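Putative alpha/beta hydrolase (Desulfitobacterium hafniense, PDB 4RPC) probably hydrolyses an as yet unidentified substrate, as a member of the alpha/beta hydrolase family with a likely serine nucleophile. Local coordinates at residues A39-I42 / R43-D47; P171-Y174 / E175-R179; S253-I256 / R257-N261. All blocks are in the same frame, centred on the assembly; numbering follows the deposited sequence.

Contact 1 of 3, residues A39-I42 / R43-D47; sequences ARII and RDLKD
Ala39 O receives Arg43 N at 3.0 Å and Arg40 O receives Asp44 N, successive i to i+4 bonds of the short alpha-helix 39-45, which packs beside strand 50-54 of the alpha/beta hydrolase sheet. Toward the C-terminal end the pattern slackens: Leu45 N bonds to Ile41 O and only weakly to Ile42 O, and Lys46 N makes a bent, weak bond to Ile42 O.

Ile41 and Leu45 stand one turn apart and lie side by side, Ile41 CG2 touching Leu45 CD1 at 3.6 Å. The beta-branched Ile42 and gamma-branched Leu45 suit the apolar strand, where they meet Ile53 and Leu51; Ile41 lies on Ser253, and Leu45 also on the Arg257 side chain. The more exposed side of the helix carries charge instead. Arg43, bent at chi3 (-69°), lays one guanidinium face over Ala39 O and Arg40 CA and brings NH1 to 3.6 Å from Ala39 CB.

Arg40 and Asp44 form an i to i+4 salt bridge. CG of Arg40 stands trans to the backbone N and the chain bends at chi2 (58°), so that it crosses the aspartate at a slant; guanidinium and carboxylate planes are 86° apart. Asp44 OD2 bonds to Ser253 OG, so both carboxylate oxygens have partners. Arg40 NE donates to the syn side of Asp44 OD1 at 3.0 Å, with the oxygen almost exactly in the guanidinium plane.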
ATOM      1  N   ALA A  39      -6.176   7.355  -9.378  1.00 26.25           N
ATOM      2  CA  ALA A  39      -6.627   8.292 -10.417  1.00 27.97           C
ATOM      3  C   ALA A  39      -6.374   9.777 -10.129  1.00 28.30           C
ATOM      4  O   ALA A  39      -5.713  10.451 -10.908  1.00 28.36           O
ATOM      5  CB  ALA A  39      -8.086   8.050 -10.783  1.00 28.73           C
ATOM      6  N   ARG A  40      -6.858  10.257  -8.986  1.00 28.53           N
ATOM      7  CA  ARG A  40      -6.738  11.653  -8.641  1.00 30.24           C
ATOM      8  C   ARG A  40      -5.321  12.021  -8.370  1.00 29.13           C
ATOM      9  O   ARG A  40      -4.874  13.112  -8.757  1.00 29.91           O
ATOM     10  CB  ARG A  40      -7.640  11.992  -7.444  1.00 32.45           C
ATOM     11  CG  ARG A  40      -7.556  13.418  -6.956  1.00 34.62           C
ATOM     12  CD  ARG A  40      -7.898  14.447  -8.058  1.00 36.21           C
ATOM     13  NE  ARG A  40      -7.671  15.801  -7.565  1.00 37.24           N
ATOM     14  CZ  ARG A  40      -8.548  16.492  -6.828  1.00 40.04           C
ATOM     15  NH1 ARG A  40      -9.729  15.982  -6.510  1.00 42.02           N
ATOM     16  NH2 ARG A  40      -8.247  17.701  -6.401  1.00 39.69           N
ATOM     17  N   ILE A  41      -4.567  11.112  -7.749  1.00 28.34           N
ATOM     18  CA  ILE A  41      -3.171  11.433  -7.442  1.00 26.73           C
ATOM     19  C   ILE A  41      -2.392  11.619  -8.727  1.00 26.33           C
ATOM     20  O   ILE A  41      -1.606  12.538  -8.868  1.00 28.48           O
ATOM     21  CB  ILE A  41      -2.522  10.348  -6.554  1.00 25.91           C
ATOM     22  CG1 ILE A  41      -3.169  10.419  -5.163  1.00 26.70           C
ATOM     23  CG2 ILE A  41      -1.007  10.544  -6.436  1.00 25.35           C
ATOM     24  CD1 ILE A  41      -2.879   9.220  -4.277  1.00 25.26           C
ATOM     25  N   ILE A  42      -2.599  10.719  -9.659  1.00 26.07           N
ATOM     26  CA  ILE A  42      -1.928  10.793 -10.933  1.00 26.11           C
ATOM     27  C   ILE A  42      -2.285  12.112 -11.602  1.00 28.90           C
ATOM     28  O   ILE A  42      -1.392  12.835 -12.021  1.00 27.71           O
ATOM     29  CB  ILE A  42      -2.326   9.609 -11.811  1.00 26.60           C
ATOM     30  CG1 ILE A  42      -1.745   8.312 -11.244  1.00 26.45           C
ATOM     31  CG2 ILE A  42      -1.868   9.787 -13.254  1.00 27.28           C
ATOM     32  CD1 ILE A  42      -2.434   7.080 -11.797  1.00 26.54           C
ATOM     33  N   ARG A  43      -3.574  12.441 -11.673  1.00 31.34           N
ATOM     34  CA  ARG A  43      -3.989  13.719 -12.241  1.00 35.03           C
ATOM     35  C   ARG A  43      -3.323  14.914 -11.597  1.00 35.27           C
ATOM     36  O   ARG A  43      -2.883  15.807 -12.314  1.00 33.19           O
ATOM     37  CB  ARG A  43      -5.505  13.911 -12.193  1.00 38.74           C
ATOM     38  CG  ARG A  43      -6.245  12.979 -13.140  1.00 41.75           C
ATOM     39  CD  ARG A  43      -7.663  13.466 -13.400  1.00 45.09           C
ATOM     40  NE  ARG A  43      -8.458  13.334 -12.197  1.00 46.85           N
ATOM     41  CZ  ARG A  43      -9.034  12.199 -11.790  1.00 49.94           C
ATOM     42  NH1 ARG A  43      -8.942  11.064 -12.496  1.00 47.67           N
ATOM     43  NH2 ARG A  43      -9.749  12.208 -10.665  1.00 51.65           N
ATOM     44  N   ASP A  44      -3.200  14.910 -10.264  1.00 35.87           N
ATOM     45  CA  ASP A  44      -2.527  16.025  -9.557  1.00 38.12           C
ATOM     46  C   ASP A  44      -1.008  16.120  -9.796  1.00 35.67           C
ATOM     47  O   ASP A  44      -0.461  17.205  -9.789  1.00 35.04           O
ATOM     48  CB  ASP A  44      -2.767  15.968  -8.054  1.00 39.73           C
ATOM     49  CG  ASP A  44      -4.215  16.128  -7.686  1.00 46.51           C
ATOM     50  OD1 ASP A  44      -5.009  16.674  -8.510  1.00 50.41           O
ATOM     51  OD2 ASP A  44      -4.567  15.687  -6.553  1.00 52.33           O
ATOM     52  N   LEU A  45      -0.330  14.991  -9.971  1.00 32.57           N
ATOM     53  CA  LEU A  45       1.119  15.018 -10.093  1.00 30.62           C
ATOM     54  C   LEU A  45       1.649  14.865 -11.530  1.00 30.87           C
ATOM     55  O   LEU A  45       2.822  15.067 -11.749  1.00 29.08           O
ATOM     56  CB  LEU A  45       1.724  13.926  -9.195  1.00 29.06           C
ATOM     57  CG  LEU A  45       1.318  13.967  -7.721  1.00 28.40           C
ATOM     58  CD1 LEU A  45       1.834  12.735  -7.007  1.00 27.02           C
ATOM     59  CD2 LEU A  45       1.853  15.221  -7.048  1.00 30.10           C
ATOM     60  N   LYS A  46       0.804  14.536 -12.506  1.00 32.73           N
ATOM     61  CA  LYS A  46       1.311  14.192 -13.840  1.00 34.54           C
ATOM     62  C   LYS A  46       1.996  15.342 -14.562  1.00 36.01           C
ATOM     63  O   LYS A  46       2.860  15.106 -15.391  1.00 34.51           O
ATOM     64  CB  LYS A  46       0.214  13.623 -14.728  1.00 35.94           C
ATOM     65  CG  LYS A  46      -0.887  14.579 -15.133  1.00 39.56           C
ATOM     66  CD  LYS A  46      -1.962  13.767 -15.830  1.00 43.27           C
ATOM     67  CE  LYS A  46      -3.193  14.583 -16.212  1.00 45.79           C
ATOM     68  NZ  LYS A  46      -2.868  15.338 -17.447  1.00 52.88           N
ATOM     69  N   ASP A  47       1.605  16.579 -14.247  1.00 38.46           N
ATOM     70  CA  ASP A  47       2.281  17.764 -14.785  1.00 40.90           C
ATOM     71  C   ASP A  47       3.816  17.704 -14.589  1.00 38.88           C
ATOM     72  O   ASP A  47       4.568  18.137 -15.434  1.00 37.06           O
ATOM     73  CB  ASP A  47       1.685  19.071 -14.180  1.00 44.54           C
ATOM     74  CG  ASP A  47       1.990  19.254 -12.654  1.00 48.68           C
ATOM     75  OD1 ASP A  47       1.706  18.349 -11.812  1.00 47.43           O
ATOM     76  OD2 ASP A  47       2.520  20.336 -12.274  1.00 52.43           O
TER

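Contact 2 of 3, residues P171-Y174 / E175-R179; sequences PLIY and EHITR
One backbone hydrogen bond closes this turn: Ile177 N donates to Tyr174 O at 3.2 Å, nearly straight at nitrogen (165°) but from above the carbonyl plane. It marks a type I beta turn from Tyr174 to Ile177, in the loop between helices 165-169 and 179-191.

Aromatic contacts come next. The Tyr174 ring folds back over the turn, its CG placed trans to the backbone N (chi1 173°), and His176 N lies above the ring centre, 3.8 Å from its plane. The imidazole of His176 presents its edge toward the tyrosine face in an offset edge-to-face pair, with centroids 6.0 Å apart and planes perpendicular. His176 CB makes the closer approach, 3.7 Å from Tyr174 CZ. Tyrosine suits the place because its broad ring can cover several peptide units at once, and it also stacks with Tyr33.

Apolar contacts are few. Ile177 CB lies 3.8 Å from Tyr174 CD2, and Ile177 CG2 is loosely placed 4.4 Å from Ile173 CG2. Both isoleucines continue onto helix 130-145, Ile173 on Phe141 and Ile177 on Leu142, where bulky branched chains fit an apolar surface.

The chemistry is thus mostly that of a ring laid against a tight turn: a single hydrogen bond spans the turn, and van der Waals and aromatic contacts hold the tyrosine against it.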
ATOM      1  N   PRO A 171     -15.557   1.682  -2.904  1.00 31.36           N
ATOM      2  CA  PRO A 171     -15.019   2.198  -4.156  1.00 30.93           C
ATOM      3  C   PRO A 171     -13.585   1.759  -4.497  1.00 30.26           C
ATOM      4  O   PRO A 171     -13.168   1.984  -5.643  1.00 29.87           O
ATOM      5  CB  PRO A 171     -14.988   3.732  -3.952  1.00 31.77           C
ATOM      6  CG  PRO A 171     -15.767   4.035  -2.735  1.00 32.38           C
ATOM      7  CD  PRO A 171     -16.002   2.751  -1.981  1.00 32.31           C
ATOM      8  N   LEU A 172     -12.807   1.258  -3.513  1.00 28.15           N
ATOM      9  CA  LEU A 172     -11.449   0.841  -3.765  1.00 28.62           C
ATOM     10  C   LEU A 172     -11.311  -0.618  -4.134  1.00 28.33           C
ATOM     11  O   LEU A 172     -10.275  -1.021  -4.609  1.00 29.76           O
ATOM     12  CB  LEU A 172     -10.550   1.073  -2.537  1.00 27.86           C
ATOM     13  CG  LEU A 172     -10.364   2.540  -2.177  1.00 28.02           C
ATOM     14  CD1 LEU A 172      -9.636   2.667  -0.848  1.00 27.89           C
ATOM     15  CD2 LEU A 172      -9.605   3.229  -3.293  1.00 28.08           C
ATOM     16  N   ILE A 173     -12.316  -1.419  -3.866  1.00 30.61           N
ATOM     17  CA  ILE A 173     -12.245  -2.845  -4.181  1.00 29.62           C
ATOM     18  C   ILE A 173     -12.386  -3.035  -5.678  1.00 29.40           C
ATOM     19  O   ILE A 173     -13.289  -2.535  -6.290  1.00 32.48           O
ATOM     20  CB  ILE A 173     -13.357  -3.616  -3.510  1.00 30.02           C
ATOM     21  CG1 ILE A 173     -13.369  -3.380  -2.002  1.00 31.40           C
ATOM     22  CG2 ILE A 173     -13.222  -5.082  -3.868  1.00 29.44           C
ATOM     23  CD1 ILE A 173     -12.079  -3.756  -1.270  1.00 31.69           C
ATOM     24  N   TYR A 174     -11.473  -3.765  -6.277  1.00 28.11           N
ATOM     25  CA  TYR A 174     -11.468  -3.933  -7.710  1.00 28.30           C
ATOM     26  C   TYR A 174     -12.712  -4.728  -8.042  1.00 29.30           C
ATOM     27  O   TYR A 174     -12.969  -5.799  -7.496  1.00 28.45           O
ATOM     28  CB  TYR A 174     -10.160  -4.620  -8.194  1.00 27.39           C
ATOM     29  CG  TYR A 174     -10.098  -4.997  -9.665  1.00 26.83           C
ATOM     30  CD1 TYR A 174     -10.523  -4.139 -10.655  1.00 28.24           C
ATOM     31  CD2 TYR A 174      -9.597  -6.242 -10.044  1.00 27.57           C
ATOM     32  CE1 TYR A 174     -10.492  -4.514 -11.992  1.00 29.01           C
ATOM     33  CE2 TYR A 174      -9.556  -6.632 -11.361  1.00 27.00           C
ATOM     34  CZ  TYR A 174      -9.976  -5.780 -12.318  1.00 28.54           C
ATOM     35  OH  TYR A 174      -9.865  -6.212 -13.600  1.00 28.18           O
ATOM     36  N   GLU A 175     -13.504  -4.200  -8.953  1.00 30.71           N
ATOM     37  CA  GLU A 175     -14.812  -4.792  -9.163  1.00 33.23           C
ATOM     38  C   GLU A 175     -14.739  -6.178  -9.830  1.00 30.67           C
ATOM     39  O   GLU A 175     -15.669  -6.938  -9.712  1.00 30.53           O
ATOM     40  CB  GLU A 175     -15.737  -3.810  -9.892  1.00 36.34           C
ATOM     41  CG  GLU A 175     -15.377  -3.579 -11.323  1.00 40.80           C
ATOM     42  CD  GLU A 175     -16.352  -2.628 -12.016  1.00 46.58           C
ATOM     43  OE1 GLU A 175     -17.108  -1.876 -11.344  1.00 46.34           O
ATOM     44  OE2 GLU A 175     -16.350  -2.640 -13.261  1.00 55.80           O
ATOM     45  N   HIS A 176     -13.626  -6.516 -10.469  1.00 29.24           N
ATOM     46  CA  HIS A 176     -13.460  -7.836 -11.109  1.00 29.74           C
ATOM     47  C   HIS A 176     -12.434  -8.730 -10.448  1.00 27.06           C
ATOM     48  O   HIS A 176     -11.931  -9.678 -11.061  1.00 25.86           O
ATOM     49  CB  HIS A 176     -13.103  -7.675 -12.575  1.00 31.85           C
ATOM     50  CG  HIS A 176     -14.169  -7.006 -13.369  1.00 34.98           C
ATOM     51  ND1 HIS A 176     -15.482  -7.437 -13.354  1.00 38.24           N
ATOM     52  CD2 HIS A 176     -14.125  -5.939 -14.199  1.00 36.05           C
ATOM     53  CE1 HIS A 176     -16.202  -6.656 -14.139  1.00 38.92           C
ATOM     54  NE2 HIS A 176     -15.398  -5.743 -14.665  1.00 38.33           N
ATOM     55  N   ILE A 177     -12.116  -8.422  -9.193  1.00 25.90           N
ATOM     56  CA  ILE A 177     -11.159  -9.221  -8.485  1.00 24.76           C
ATOM     57  C   ILE A 177     -11.783 -10.638  -8.258  1.00 24.13           C
ATOM     58  O   ILE A 177     -13.009 -10.796  -8.151  1.00 23.92           O
ATOM     59  CB  ILE A 177     -10.702  -8.566  -7.192  1.00 24.08           C
ATOM     60  CG1 ILE A 177      -9.500  -9.300  -6.582  1.00 23.44           C
ATOM     61  CG2 ILE A 177     -11.807  -8.544  -6.180  1.00 24.89           C
ATOM     62  CD1 ILE A 177      -8.209  -9.104  -7.352  1.00 24.22           C
ATOM     63  N   THR A 178     -10.934 -11.648  -8.334  1.00 22.17           N
ATOM     64  CA  THR A 178     -11.335 -12.985  -7.958  1.00 21.38           C
ATOM     65  C   THR A 178     -10.895 -13.292  -6.579  1.00 19.73           C
ATOM     66  O   THR A 178      -9.894 -12.775  -6.097  1.00 18.47           O
ATOM     67  CB  THR A 178     -10.749 -14.035  -8.903  1.00 22.17           C
ATOM     68  OG1 THR A 178      -9.314 -14.052  -8.807  1.00 20.42           O
ATOM     69  CG2 THR A 178     -11.204 -13.741 -10.274  1.00 23.00           C
ATOM     70  N   ARG A 179     -11.634 -14.158  -5.923  1.00 20.97           N
ATOM     71  CA  ARG A 179     -11.298 -14.507  -4.571  1.00 22.01           C
ATOM     72  C   ARG A 179      -9.888 -15.118  -4.472  1.00 22.03           C
ATOM     73  O   ARG A 179      -9.089 -14.718  -3.570  1.00 20.33           O
ATOM     74  CB  ARG A 179     -12.364 -15.380  -3.904  1.00 23.48           C
ATOM     75  CG  ARG A 179     -11.969 -15.728  -2.465  1.00 24.29           C
ATOM     76  CD  ARG A 179     -13.078 -16.410  -1.704  1.00 26.50           C
ATOM     77  NE  ARG A 179     -12.834 -16.463  -0.258  1.00 27.57           N
ATOM     78  CZ  ARG A 179     -11.994 -17.292   0.348  1.00 26.82           C
ATOM     79  NH1 ARG A 179     -11.214 -18.115  -0.338  1.00 27.84           N
ATOM     80  NH2 ARG A 179     -11.866 -17.229   1.662  1.00 28.76           N
TER

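Contact 3 of 3, residues S253-I256 / R257-N261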
ATOM      1  N   SER A 253      -1.624  13.645  -2.649  1.00 31.64           N
ATOM      2  CA  SER A 253      -0.877  14.460  -3.661  1.00 33.96           C
ATOM      3  C   SER A 253      -0.102  15.603  -3.088  1.00 33.64           C
ATOM      4  O   SER A 253       1.042  15.817  -3.429  1.00 31.50           O
ATOM      5  CB  SER A 253      -1.824  15.090  -4.661  1.00 36.01           C
ATOM      6  OG  SER A 253      -2.446  14.070  -5.346  1.00 40.80           O
ATOM      7  N   ARG A 254      -0.778  16.371  -2.253  1.00 35.03           N
ATOM      8  CA  ARG A 254      -0.170  17.554  -1.646  1.00 37.24           C
ATOM      9  C   ARG A 254       0.996  17.117  -0.779  1.00 34.43           C
ATOM     10  O   ARG A 254       2.065  17.671  -0.815  1.00 35.32           O
ATOM     11  CB  ARG A 254      -1.217  18.263  -0.800  1.00 41.37           C
ATOM     12  CG  ARG A 254      -1.113  19.750  -0.760  1.00 47.78           C
ATOM     13  CD  ARG A 254      -2.492  20.382  -0.660  1.00 52.67           C
ATOM     14  NE  ARG A 254      -2.679  21.081   0.601  1.00 56.91           N
ATOM     15  CZ  ARG A 254      -2.196  22.288   0.882  1.00 58.79           C
ATOM     16  NH1 ARG A 254      -1.448  22.955   0.002  1.00 61.04           N
ATOM     17  NH2 ARG A 254      -2.458  22.825   2.057  1.00 60.65           N
ATOM     18  N   LEU A 255       0.795  16.079  -0.008  1.00 32.38           N
ATOM     19  CA  LEU A 255       1.833  15.610   0.885  1.00 31.69           C
ATOM     20  C   LEU A 255       3.078  15.107   0.126  1.00 29.35           C
ATOM     21  O   LEU A 255       4.220  15.385   0.522  1.00 28.72           O
ATOM     22  CB  LEU A 255       1.252  14.494   1.729  1.00 32.46           C
ATOM     23  CG  LEU A 255       2.077  14.029   2.913  1.00 34.08           C
ATOM     24  CD1 LEU A 255       2.571  15.213   3.725  1.00 35.45           C
ATOM     25  CD2 LEU A 255       1.208  13.107   3.775  1.00 34.63           C
ATOM     26  N   ILE A 256       2.862  14.373  -0.962  1.00 26.94           N
ATOM     27  CA  ILE A 256       3.969  13.921  -1.793  1.00 26.57           C
ATOM     28  C   ILE A 256       4.802  15.112  -2.315  1.00 27.76           C
ATOM     29  O   ILE A 256       6.028  15.104  -2.247  1.00 26.91           O
ATOM     30  CB  ILE A 256       3.493  13.044  -2.974  1.00 25.35           C
ATOM     31  CG1 ILE A 256       3.051  11.673  -2.453  1.00 24.44           C
ATOM     32  CG2 ILE A 256       4.642  12.807  -3.930  1.00 25.20           C
ATOM     33  CD1 ILE A 256       2.324  10.797  -3.471  1.00 24.31           C
ATOM     34  N   ARG A 257       4.123  16.133  -2.810  1.00 30.28           N
ATOM     35  CA  ARG A 257       4.784  17.367  -3.294  1.00 32.76           C
ATOM     36  C   ARG A 257       5.549  18.012  -2.170  1.00 33.99           C
ATOM     37  O   ARG A 257       6.675  18.412  -2.372  1.00 33.97           O
ATOM     38  CB  ARG A 257       3.779  18.408  -3.825  1.00 35.48           C
ATOM     39  CG  ARG A 257       3.128  18.075  -5.161  1.00 37.17           C
ATOM     40  CD  ARG A 257       2.369  19.262  -5.793  1.00 39.96           C
ATOM     41  NE  ARG A 257       2.013  18.993  -7.206  1.00 41.96           N
ATOM     42  CZ  ARG A 257       2.752  19.339  -8.267  1.00 45.20           C
ATOM     43  NH1 ARG A 257       3.905  19.995  -8.119  1.00 46.57           N
ATOM     44  NH2 ARG A 257       2.349  19.014  -9.499  1.00 47.00           N
ATOM     45  N   GLU A 258       4.942  18.086  -0.986  1.00 36.37           N
ATOM     46  CA  GLU A 258       5.565  18.742   0.187  1.00 40.16           C
ATOM     47  C   GLU A 258       6.811  18.038   0.637  1.00 37.98           C
ATOM     48  O   GLU A 258       7.813  18.644   0.833  1.00 37.56           O
ATOM     49  CB  GLU A 258       4.595  18.789   1.381  1.00 43.91           C
ATOM     50  CG  GLU A 258       3.448  19.794   1.245  1.00 48.82           C
ATOM     51  CD  GLU A 258       2.424  19.652   2.371  1.00 53.90           C
ATOM     52  OE1 GLU A 258       2.353  18.550   3.012  1.00 58.61           O
ATOM     53  OE2 GLU A 258       1.677  20.630   2.602  1.00 55.53           O
ATOM     54  N   ILE A 259       6.730  16.730   0.773  1.00 35.88           N
ATOM     55  CA  ILE A 259       7.888  15.899   1.134  1.00 35.92           C
ATOM     56  C   ILE A 259       8.980  15.944   0.090  1.00 35.56           C
ATOM     57  O   ILE A 259      10.140  15.799   0.401  1.00 34.65           O
ATOM     58  CB  ILE A 259       7.424  14.432   1.322  1.00 36.70           C
ATOM     59  CG1 ILE A 259       6.629  14.310   2.630  1.00 38.90           C
ATOM     60  CG2 ILE A 259       8.576  13.431   1.240  1.00 35.24           C
ATOM     61  CD1 ILE A 259       5.793  13.024   2.695  1.00 39.15           C
ATOM     62  N   LEU A 260       8.620  16.112  -1.168  1.00 36.42           N
ATOM     63  CA  LEU A 260       9.626  16.234  -2.214  1.00 37.64           C
ATOM     64  C   LEU A 260      10.149  17.673  -2.427  1.00 41.83           C
ATOM     65  O   LEU A 260      10.698  18.011  -3.471  1.00 42.66           O
ATOM     66  CB  LEU A 260       9.088  15.647  -3.514  1.00 36.44           C
ATOM     67  CG  LEU A 260       8.794  14.151  -3.427  1.00 34.21           C
ATOM     68  CD1 LEU A 260       8.343  13.662  -4.798  1.00 33.74           C
ATOM     69  CD2 LEU A 260      10.040  13.404  -2.941  1.00 33.57           C
ATOM     70  N   ASN A 261      10.011  18.507  -1.415  1.00 45.66           N
ATOM     71  CA  ASN A 261      10.700  19.780  -1.401  1.00 49.68           C
ATOM     72  C   ASN A 261      11.347  19.984  -0.036  1.00 52.91           C
ATOM     73  O   ASN A 261      12.578  19.971   0.075  1.00 58.64           O
ATOM     74  CB  ASN A 261       9.712  20.884  -1.747  1.00 50.89           C
ATOM     75  CG  ASN A 261       9.585  21.089  -3.237  1.00 50.14           C
ATOM     76  OD1 ASN A 261       8.721  20.518  -3.894  1.00 47.91           O
ATOM     77  ND2 ASN A 261      10.465  21.892  -3.782  1.00 52.85           N
TER
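Leu255 turns CG trans to its backbone N (chi1 -169°), whereas Ile259 keeps CG1 beside its own N (chi1 -73°); these torsions bring the two side chains together one turn apart on helix 249-259. This C-terminal helix packs on the central sheet of the alpha/beta hydrolase fold. Leu255 CG and Ile259 CD1 meet at 3.9 Å, the two chains crossing at a slant. Beyond each other they reach the sheet. The gamma-branched Leu255 suits an apolar setting of Leu208, Tyr234 and Phe236, while the beta-branched Ile259 packs on more mixed surroundings across strands 112-119, 204-210 and 232-236, touching Leu117 and Tyr234 but also Asn115, Arg204 and Ser206.

Ile256 and Leu260 form a second i to i+4 pair, lying alongside each other and pointing the same way, with Ile256 CG2 3.9 Å from Leu260 CD1. Ile256 is also covered by Leu117 and by Leu45 of the neighbouring helix.

The main chain keeps helical bonding through this region: Ile259 N reaches Leu255 O at 2.9 Å almost linearly, at 174°, and Leu260 N still bonds to Ile256 O. Leu260 is the first residue to leave helical geometry, and Asn261 N bonds to Glu258 O, an i to i+3 bond just past the helix.

Arg257 runs extended from CG to NE, its CG resting against Ser253 O, a length that lets it pass Leu45 of the neighbouring helix and form a salt bridge from NH2 to Asp47. Arg254 and Glu258 occupy the exposed side, where their attraction would be modest, because Arg254 NH1 and Glu258 OE2 are 4.7 Å apart. The extended Glu258 chain crosses Leu255 at about a right angle, bringing OE1 to 3.4 Å from Leu255 CD1.

In the fold
Contacts 1 and 3 belong to neighbouring helices, their centres 12 Å apart, and join directly. Arg257 NH2 forms a salt bridge with Asp47 OD1, and Ser253 OG probably hydrogen-bonds Asp44 OD2 at 2.9 Å, tying Asp44 and the following loop residue Asp47 to helix 249-259. Contact 2 lies apart, its centre about 22 Å from that of contact 1 and 29 Å from that of contact 3. Residues 171-179 pass near Tyr33 and Ala242, the latter next to His241 of the probable Ser96-His241-Glu213 triad. This is consistent with contact 2 lying nearer the presumed active site, whereas contacts 1 and 3 lie in two helices joined to each other beside the sheet.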